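Local coordinates for protein hydroxylacyl-CoA dehydrogenase (Streptomyces coelicolor, PDB 5BKA) that probably takes part in actinorhodin (benzoisochromanquinone polyketide) biosynthesis as a noncanonical member of the NTF2-like superfamily with a SnoaL-like domain, at residues B[28-33]-B[60-65]. Sequence-based numbering, arbitrary orientation.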
# COMPACT_ATOMS: atom_id res chain seq x y z
N ARG B 28 -7.45 13.09 -12.14
CA ARG B 28 -8.59 13.89 -12.57
C ARG B 28 -9.40 13.25 -13.68
O ARG B 28 -9.95 13.96 -14.53
CB ARG B 28 -8.19 15.27 -13.06
CG ARG B 28 -8.03 16.35 -12.09
CD ARG B 28 -6.76 17.11 -12.23
NE ARG B 28 -6.74 17.67 -13.59
CZ ARG B 28 -6.28 18.86 -13.94
NH1 ARG B 28 -6.18 19.85 -13.02
NH2 ARG B 28 -6.21 19.17 -15.22
N ASP B 29 -9.47 11.92 -13.71
CA ASP B 29 -10.38 11.22 -14.60
C ASP B 29 -11.66 10.90 -13.83
O ASP B 29 -11.93 9.77 -13.46
CB ASP B 29 -9.71 9.96 -15.14
CG ASP B 29 -10.58 9.22 -16.13
OD1 ASP B 29 -11.59 9.78 -16.60
OD2 ASP B 29 -10.23 8.06 -16.44
N PHE B 30 -12.43 11.96 -13.55
CA PHE B 30 -13.61 11.80 -12.71
C PHE B 30 -14.67 10.94 -13.38
O PHE B 30 -15.37 10.17 -12.71
CB PHE B 30 -14.16 13.17 -12.33
CG PHE B 30 -13.19 14.02 -11.57
CD1 PHE B 30 -12.44 13.47 -10.54
CD2 PHE B 30 -13.00 15.35 -11.90
CE1 PHE B 30 -11.53 14.24 -9.84
CE2 PHE B 30 -12.09 16.12 -11.20
CZ PHE B 30 -11.35 15.57 -10.17
N ALA B 31 -14.82 11.07 -14.70
CA ALA B 31 -15.77 10.22 -15.42
C ALA B 31 -15.31 8.77 -15.44
O ALA B 31 -16.12 7.85 -15.24
CB ALA B 31 -15.96 10.74 -16.85
N GLY B 32 -14.02 8.53 -15.67
CA GLY B 32 -13.50 7.18 -15.60
C GLY B 32 -13.65 6.57 -14.22
O GLY B 32 -13.95 5.38 -14.08
N TYR B 33 -13.44 7.38 -13.18
CA TYR B 33 -13.63 6.89 -11.81
C TYR B 33 -15.09 6.53 -11.57
O TYR B 33 -15.39 5.47 -11.01
CB TYR B 33 -13.16 7.96 -10.82
CG TYR B 33 -13.48 7.66 -9.37
CD1 TYR B 33 -12.66 6.83 -8.61
CD2 TYR B 33 -14.59 8.21 -8.75
CE1 TYR B 33 -12.94 6.56 -7.28
CE2 TYR B 33 -14.88 7.95 -7.43
CZ TYR B 33 -14.06 7.12 -6.70
OH TYR B 33 -14.34 6.86 -5.38
N ALA B 60 -20.24 15.09 -10.57
CA ALA B 60 -20.47 16.45 -10.10
C ALA B 60 -19.83 16.67 -8.73
O ALA B 60 -19.18 17.69 -8.50
CB ALA B 60 -21.97 16.73 -10.04
N VAL B 61 -20.03 15.72 -7.81
CA VAL B 61 -19.45 15.82 -6.48
C VAL B 61 -17.93 15.92 -6.56
O VAL B 61 -17.30 16.69 -5.82
CB VAL B 61 -19.90 14.63 -5.61
CG1 VAL B 61 -18.87 14.32 -4.54
CG2 VAL B 61 -21.25 14.92 -4.98
N LEU B 62 -17.32 15.16 -7.47
CA LEU B 62 -15.87 15.16 -7.57
C LEU B 62 -15.34 16.50 -8.07
O LEU B 62 -14.35 17.01 -7.54
CB LEU B 62 -15.41 14.03 -8.50
CG LEU B 62 -15.66 12.60 -8.02
CD1 LEU B 62 -15.28 11.60 -9.10
CD2 LEU B 62 -14.90 12.32 -6.73
N GLU B 63 -15.98 17.07 -9.10
CA GLU B 63 -15.61 18.40 -9.57
C GLU B 63 -15.70 19.45 -8.46
O GLU B 63 -14.82 20.31 -8.35
CB GLU B 63 -16.49 18.79 -10.76
CG GLU B 63 -15.82 18.55 -12.09
CD GLU B 63 -16.78 18.61 -13.26
OE1 GLU B 63 -17.25 19.71 -13.58
OE2 GLU B 63 -17.08 17.54 -13.83
N ASP B 64 -16.77 19.41 -7.65
CA ASP B 64 -16.98 20.47 -6.67
C ASP B 64 -15.92 20.43 -5.58
O ASP B 64 -15.28 21.45 -5.29
CB ASP B 64 -18.38 20.35 -6.05
CG ASP B 64 -18.76 21.60 -5.27
OD1 ASP B 64 -18.20 21.81 -4.17
OD2 ASP B 64 -19.62 22.37 -5.75
N PHE B 65 -15.71 19.27 -4.96
CA PHE B 65 -14.65 19.13 -3.97
C PHE B 65 -13.27 19.33 -4.58
O PHE B 65 -12.28 19.46 -3.84
CB PHE B 65 -14.72 17.75 -3.31
CG PHE B 65 -15.82 17.62 -2.28
CD1 PHE B 65 -16.72 16.57 -2.33
CD2 PHE B 65 -15.95 18.55 -1.26
CE1 PHE B 65 -17.73 16.44 -1.40
CE2 PHE B 65 -16.96 18.43 -0.32
CZ PHE B 65 -17.85 17.38 -0.39
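Two helices that lie beside the curved sheet of an NTF2-like fold, 30-35 and 54-67, meet where Phe30 and Tyr33 of the first pack against Leu62 of the second. The nearest alpha carbons, those of Phe30 and Leu62, are 6.5 Å apart, and no hydrogen bond crosses, so apolar side chains do the work. Leu62 CB sits over one face of the Phe30 ring in a CH-pi contact, 4.0 Å from the centroid of that ring, while Arg28 CA lies against the opposite face. A flat phenyl suits this slot between a backbone and a neighbouring helix. Leucine suits the other side because it is long enough to meet both rings: with CG anti to its carbonyl carbon (chi1 -66°) and CD1 extended (chi2 174°), Leu62 CD1 touches Phe30 and comes to 3.5 Å from Tyr33 CD2. At the border, the aliphatic CG of Glu63 skirts Phe30 CD2 at 4.3 Å. Tyr33 combines an apolar ring with a hydroxyl that hydrogen-bonds Arg136, and Leu25 of helix 10-26 touches both Tyr33 and Leu62. Asp29 starts helix 30-35 as its N-cap, OD1 accepting from Gly32 N at 2.9 Å. An alanine in place of Phe30 would be likely to leave Leu62 CB without its aromatic partner and open a gap between the helices. Helices 10-26, 30-35 and 54-67, packed with a curved mixed sheet, form the alpha+beta cone of the NTF2-like fold, to which SnoaL-like domains belong.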